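Local structure of metalloregulator ScaR (3HRS) at residues 75-80 / 126-131. The protein is a manganese-activated transcriptional repressor of the DtxR/MntR family, a homodimer that probably binds DNA. Numbering follows the deposited sequence.
Sequences HRLIEV and GTIPAK. With SO4 (sulfate ion), chain C.
An extended chain, residues 126-131, crosses one flank of the helical turns 75-80, the backbones coming nearest at Arg76 and Ile128, whose CA atoms are 6.6 Å apart. Arg76 carries the polar half of the contact. Its CG stands anti to the carbonyl carbon (chi1 -69°), and the chain then runs extended from CG to NE, which brings the guanidinium alongside the loop backbone. There Arg76 NH1 donates to Thr127 O over 2.7 Å; the N-H...O angle is 158° and the oxygen lies near the guanidinium plane, while on the acceptor side the donor sits in the carbonyl plane at a C=O...N angle of 136°, on a lone pair. Gly126 lies across one face of the same group, its CA 3.6 Å above the plane and over its centre. At another part of the edge Arg76 NH2 gives a nearly straight bond of 3.2 Å to O4 of a sulfate, probably from the crystallisation liquor, which His158 and Asp159 also hold. Glu137 forms a salt bridge with NH1 and accepts a bond from Thr127 N, so one carboxylate oxygen links both segments and probably offsets the buried positive charge. Ile128 supplies the apolar half: its CG1 rests 3.7 Å from Arg76 CB, while Ile128 CG2 meets Leu77 CG and Ile128 CD1 approaches Val80 CG2, both at 4.1 Å, the branches crossing obliquely. The side chain of Glu79, a zinc ligand in another structure, touches Pro123 and His124 instead of 126-131; Arg76 touches Cys122, another zinc ligand, so the contact borders a metal site empty in this apo chain. Within the metal-binding and dimerisation region, it thus fastens the loop between helix 106-115 and strand 150-157 onto helix 62-84, with Leu77 also packing against Val109 of helix 106-115.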
loop_
_atom_site.group_PDB
_atom_site.type_symbol
_atom_site.label_atom_id
_atom_site.label_comp_id
_atom_site.label_asym_id
_atom_site.label_seq_id
_atom_site.Cartn_x
_atom_site.Cartn_y
_atom_site.Cartn_z
ATOM N N HIS A 75 -2.936 -8.678 7.256
ATOM C CA HIS A 75 -3.520 -9.449 6.172
ATOM C C HIS A 75 -5.048 -9.336 6.032
ATOM O O HIS A 75 -5.561 -9.163 4.925
ATOM C CB HIS A 75 -3.175 -10.893 6.390
ATOM C CG HIS A 75 -3.852 -11.813 5.438
ATOM N ND1 HIS A 75 -3.450 -11.945 4.130
ATOM C CD2 HIS A 75 -4.897 -12.659 5.606
ATOM C CE1 HIS A 75 -4.207 -12.845 3.535
ATOM N NE2 HIS A 75 -5.095 -13.291 4.406
ATOM N N ARG A 76 -5.771 -9.446 7.149
ATOM C CA ARG A 76 -7.214 -9.286 7.089
ATOM C C ARG A 76 -7.678 -7.825 6.917
ATOM O O ARG A 76 -8.668 -7.576 6.259
ATOM C CB ARG A 76 -7.922 -9.987 8.258
ATOM C CG ARG A 76 -7.830 -11.492 8.133
ATOM C CD ARG A 76 -8.006 -12.271 9.445
ATOM N NE ARG A 76 -7.797 -13.696 9.181
ATOM C CZ ARG A 76 -8.027 -14.678 10.050
ATOM N NH1 ARG A 76 -8.490 -14.417 11.268
ATOM N NH2 ARG A 76 -7.794 -15.934 9.689
ATOM N N LEU A 77 -6.996 -6.846 7.496
ATOM C CA LEU A 77 -7.447 -5.486 7.230
ATOM C C LEU A 77 -7.168 -5.071 5.762
ATOM O O LEU A 77 -8.000 -4.448 5.128
ATOM C CB LEU A 77 -6.885 -4.487 8.228
ATOM C CG LEU A 77 -7.354 -4.569 9.682
ATOM C CD1 LEU A 77 -6.395 -3.815 10.630
ATOM C CD2 LEU A 77 -8.698 -3.993 9.790
ATOM N N ILE A 78 -6.025 -5.460 5.213
ATOM C CA ILE A 78 -5.767 -5.230 3.797
ATOM C C ILE A 78 -6.833 -5.964 2.976
ATOM O O ILE A 78 -7.348 -5.452 1.985
ATOM C CB ILE A 78 -4.359 -5.710 3.364
ATOM C CG1 ILE A 78 -3.247 -4.926 4.084
ATOM C CG2 ILE A 78 -4.163 -5.511 1.907
ATOM C CD1 ILE A 78 -3.486 -3.448 4.090
ATOM N N GLU A 79 -7.173 -7.174 3.385
ATOM C CA GLU A 79 -8.195 -7.906 2.652
ATOM C C GLU A 79 -9.460 -7.065 2.629
ATOM O O GLU A 79 -9.933 -6.724 1.558
ATOM C CB GLU A 79 -8.465 -9.264 3.277
ATOM C CG GLU A 79 -9.613 -10.008 2.641
ATOM C CD GLU A 79 -9.154 -10.960 1.570
ATOM O OE1 GLU A 79 -10.031 -11.519 0.863
ATOM O OE2 GLU A 79 -7.917 -11.154 1.451
ATOM N N VAL A 80 -9.984 -6.729 3.815
ATOM C CA VAL A 80 -11.168 -5.887 3.952
ATOM C C VAL A 80 -11.052 -4.590 3.165
ATOM O O VAL A 80 -12.004 -4.171 2.546
ATOM C CB VAL A 80 -11.429 -5.469 5.394
ATOM C CG1 VAL A 80 -12.474 -4.314 5.445
ATOM C CG2 VAL A 80 -11.892 -6.659 6.212
ATOM N N GLY A 126 -12.904 -14.755 8.743
ATOM C CA GLY A 126 -11.741 -14.674 9.598
ATOM C C GLY A 126 -11.894 -13.489 10.526
ATOM O O GLY A 126 -12.251 -12.362 10.097
ATOM N N THR A 127 -11.608 -13.731 11.797
ATOM C CA THR A 127 -11.705 -12.691 12.812
ATOM C C THR A 127 -10.480 -11.760 12.814
ATOM O O THR A 127 -9.390 -12.168 12.423
ATOM C CB THR A 127 -11.890 -13.304 14.190
ATOM O OG1 THR A 127 -11.484 -12.354 15.179
ATOM C CG2 THR A 127 -11.015 -14.507 14.301
ATOM N N ILE A 128 -10.683 -10.506 13.228
ATOM C CA ILE A 128 -9.635 -9.486 13.187
ATOM C C ILE A 128 -9.317 -8.894 14.547
ATOM O O ILE A 128 -9.958 -7.951 15.003
ATOM C CB ILE A 128 -10.020 -8.297 12.306
ATOM C CG1 ILE A 128 -10.273 -8.711 10.868
ATOM C CG2 ILE A 128 -8.887 -7.307 12.247
ATOM C CD1 ILE A 128 -10.719 -7.529 10.007
ATOM N N PRO A 129 -8.288 -9.415 15.185
ATOM C CA PRO A 129 -7.901 -9.021 16.541
ATOM C C PRO A 129 -7.450 -7.558 16.642
ATOM O O PRO A 129 -6.864 -7.031 15.711
ATOM C CB PRO A 129 -6.721 -9.956 16.825
ATOM C CG PRO A 129 -6.177 -10.262 15.481
ATOM C CD PRO A 129 -7.401 -10.452 14.652
ATOM N N ALA A 130 -7.702 -6.929 17.781
ATOM C CA ALA A 130 -7.242 -5.571 18.042
ATOM C C ALA A 130 -5.723 -5.495 18.089
ATOM O O ALA A 130 -5.070 -6.497 18.400
ATOM C CB ALA A 130 -7.821 -5.093 19.367
ATOM N N LYS A 131 -5.140 -4.323 17.825
ATOM C CA LYS A 131 -3.689 -4.198 18.084
ATOM C C LYS A 131 -3.341 -4.820 19.446
ATOM O O LYS A 131 -3.958 -4.471 20.459
ATOM C CB LYS A 131 -3.216 -2.747 18.074
ATOM C CG LYS A 131 -1.699 -2.596 17.934
ATOM C CD LYS A 131 -1.239 -1.125 18.065
ATOM C CE LYS A 131 0.095 -0.999 18.841
ATOM N NZ LYS A 131 0.210 -1.911 20.071
HETATM S S SO4 C . -7.182 -18.401 7.043
HETATM O O1 SO4 C . -8.616 -18.522 7.339
HETATM O O2 SO4 C . -6.444 -18.933 8.184
HETATM O O3 SO4 C . -6.815 -19.171 5.845
HETATM O O4 SO4 C . -6.842 -16.982 6.846
#